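Local coordinates for protein-tyrosine-phosphatase (Vibrio vulnificus, PDB 7DHF), which probably removes phosphate from phosphotyrosine residues of proteins, as a low-molecular-weight protein tyrosine phosphatase encoded by the capsular polysaccharide gene wzb, at residues N15-P20 / I120-R125. The protein carries 1 engineered substitution. Residues are numbered along the deposited sequence; the frame is centred on the assembly and turned at random.
With PO4 (phosphate ion), chain E.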
loop_
_atom_site.group_PDB
_atom_site.type_symbol
_atom_site.label_atom_id
_atom_site.label_comp_id
_atom_site.label_asym_id
_atom_site.label_seq_id
_atom_site.Cartn_x
_atom_site.Cartn_y
_atom_site.Cartn_z
ATOM N N ASN A 15 -5.200 5.817 0.915
ATOM C CA ASN A 15 -3.785 6.079 1.178
ATOM C C ASN A 15 -3.570 6.647 2.581
ATOM O O ASN A 15 -2.710 7.502 2.801
ATOM C CB ASN A 15 -3.159 6.961 0.089
ATOM C CG ASN A 15 -1.630 6.929 0.090
ATOM O OD1 ASN A 15 -0.982 7.943 -0.175
ATOM N ND2 ASN A 15 -1.049 5.768 0.370
ATOM N N ILE A 16 -4.343 6.145 3.545
ATOM C CA ILE A 16 -4.157 6.507 4.949
ATOM C C ILE A 16 -4.002 5.310 5.875
ATOM O O ILE A 16 -3.504 5.480 7.004
ATOM C CB ILE A 16 -5.281 7.441 5.461
ATOM C CG1 ILE A 16 -6.658 6.803 5.248
ATOM C CG2 ILE A 16 -5.186 8.806 4.790
ATOM C CD1 ILE A 16 -7.781 7.485 6.014
ATOM N N CYS A 17 -4.399 4.098 5.480
ATOM C CA CYS A 17 -4.322 2.941 6.368
ATOM C C CYS A 17 -3.416 1.846 5.806
ATOM O O CYS A 17 -2.251 1.743 6.201
ATOM C CB CYS A 17 -5.724 2.389 6.653
ATOM S SG CYS A 17 -6.768 3.497 7.645
ATOM N N ARG A 18 -3.935 1.029 4.886
ATOM C CA ARG A 18 -3.186 -0.135 4.416
ATOM C C ARG A 18 -1.993 0.273 3.565
ATOM O O ARG A 18 -0.889 -0.259 3.729
ATOM C CB ARG A 18 -4.089 -1.049 3.594
ATOM C CG ARG A 18 -5.217 -1.696 4.358
ATOM C CD ARG A 18 -6.259 -2.222 3.396
ATOM N NE ARG A 18 -6.895 -1.125 2.671
ATOM C CZ ARG A 18 -7.816 -1.282 1.729
ATOM N NH1 ARG A 18 -8.218 -2.499 1.384
ATOM N NH2 ARG A 18 -8.334 -0.220 1.130
ATOM N N SER A 19 -2.201 1.182 2.617
ATOM C CA SER A 19 -1.145 1.434 1.645
ATOM C C SER A 19 0.054 2.155 2.261
ATOM O O SER A 19 1.193 1.803 1.931
ATOM C CB SER A 19 -1.675 2.111 0.374
ATOM O OG SER A 19 -2.437 3.267 0.644
ATOM N N PRO A 20 -0.119 3.132 3.166
ATOM C CA PRO A 20 1.074 3.650 3.858
ATOM C C PRO A 20 1.743 2.610 4.737
ATOM O O PRO A 20 2.977 2.583 4.832
ATOM C CB PRO A 20 0.544 4.846 4.662
ATOM C CG PRO A 20 -0.905 4.621 4.786
ATOM C CD PRO A 20 -1.322 3.902 3.532
ATOM N N ILE A 120 -6.590 -7.702 1.373
ATOM C CA ILE A 120 -6.353 -7.173 2.714
ATOM C C ILE A 120 -7.408 -6.102 2.976
ATOM O O ILE A 120 -7.395 -5.047 2.321
ATOM C CB ILE A 120 -4.926 -6.629 2.854
ATOM C CG1 ILE A 120 -3.926 -7.777 2.666
ATOM C CG2 ILE A 120 -4.741 -5.951 4.213
ATOM C CD1 ILE A 120 -2.478 -7.357 2.629
ATOM N N PRO A 121 -8.344 -6.320 3.899
ATOM C CA PRO A 121 -9.472 -5.395 4.051
ATOM C C PRO A 121 -9.098 -4.096 4.747
ATOM O O PRO A 121 -8.185 -4.033 5.575
ATOM C CB PRO A 121 -10.468 -6.195 4.896
ATOM C CG PRO A 121 -9.623 -7.127 5.682
ATOM C CD PRO A 121 -8.456 -7.478 4.805
ATOM N N ASP A 122 -9.845 -3.053 4.406
ATOM C CA ASP A 122 -9.602 -1.713 4.926
ATOM C C ASP A 122 -10.022 -1.630 6.391
ATOM O O ASP A 122 -11.188 -1.906 6.703
ATOM C CB ASP A 122 -10.421 -0.733 4.093
ATOM C CG ASP A 122 -10.151 0.716 4.447
ATOM O OD1 ASP A 122 -9.279 0.982 5.298
ATOM O OD2 ASP A 122 -10.807 1.594 3.847
ATOM N N PRO A 123 -9.130 -1.268 7.312
ATOM C CA PRO A 123 -9.512 -1.141 8.726
ATOM C C PRO A 123 -10.075 0.217 9.116
ATOM O O PRO A 123 -10.416 0.406 10.289
ATOM C CB PRO A 123 -8.173 -1.368 9.436
ATOM C CG PRO A 123 -7.175 -0.762 8.512
ATOM C CD PRO A 123 -7.682 -1.054 7.118
ATOM N N TYR A 124 -10.188 1.149 8.173
ATOM C CA TYR A 124 -10.549 2.522 8.502
ATOM C C TYR A 124 -11.851 2.574 9.288
ATOM O O TYR A 124 -12.834 1.915 8.937
ATOM C CB TYR A 124 -10.676 3.335 7.213
ATOM C CG TYR A 124 -10.880 4.821 7.425
ATOM C CD1 TYR A 124 -10.042 5.544 8.266
ATOM C CD2 TYR A 124 -11.884 5.507 6.756
ATOM C CE1 TYR A 124 -10.217 6.901 8.453
ATOM C CE2 TYR A 124 -12.064 6.864 6.935
ATOM C CZ TYR A 124 -11.227 7.556 7.782
ATOM O OH TYR A 124 -11.402 8.908 7.962
ATOM N N ARG A 125 -11.841 3.356 10.368
ATOM C CA ARG A 125 -13.012 3.604 11.201
ATOM C C ARG A 125 -13.452 2.385 11.998
ATOM O O ARG A 125 -14.571 2.357 12.524
ATOM C CB ARG A 125 -14.165 4.203 10.391
ATOM C CG ARG A 125 -13.884 5.642 10.038
ATOM C CD ARG A 125 -15.090 6.364 9.455
ATOM N NE ARG A 125 -14.757 7.698 8.947
ATOM C CZ ARG A 125 -14.206 8.685 9.656
ATOM N NH1 ARG A 125 -13.956 9.845 9.071
ATOM N NH2 ARG A 125 -13.887 8.533 10.933
HETATM P P PO4 E . -6.042 2.619 2.429
HETATM O O1 PO4 E . -6.352 3.865 3.233
HETATM O O2 PO4 E . -6.125 1.431 3.358
HETATM O O3 PO4 E . -4.639 2.766 1.892
HETATM O O4 PO4 E . -7.054 2.488 1.313
#
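R18 lies across the backbone of I120–D122, and its buried guanidinium illustrates how one flat cation can serve a loop and an anion together. NH1 gives the carbonyl O of I120 a nearly straight bond of 2.8 Å that lies in the planes of both groups, and also forms a salt bridge with E90. A bend at chi3 (-65°) sets the guanidinium between loop and anion, with NE and NH2 on its phosphate side: NE meets O2 at 2.8 Å with an N-H...O angle of 178°, and NH2 reaches O4. These partners fix the rotation of the plane, while D122 CB sits 3.5 Å above its centre. Nearby, P123 CG rests on C17 CB at 3.9 Å, both residues buried against F131.

Toward D122 and Y124 the contact opens to solvent. The D122 carboxylate is stacked almost parallel to the guanidinium, but no N-H of R18 points at OD2, which bonds a glycerol, so any attraction is probably electrostatic. I16 CD1 still packs closely on one face of the Y124 ring, a CH-pi contact 3.9 Å from the centroid, and C17 SG approaches obliquely. An Asx turn, Y124 N to D122 OD1, shapes this loop. Backbone amides and S19 OG surround the phosphate in the P-loop, with R18 and the proton donor D122, both predicted: the active site of low-molecular-weight tyrosine phosphatases, here with the predicted nucleophile replaced by the engineered A12.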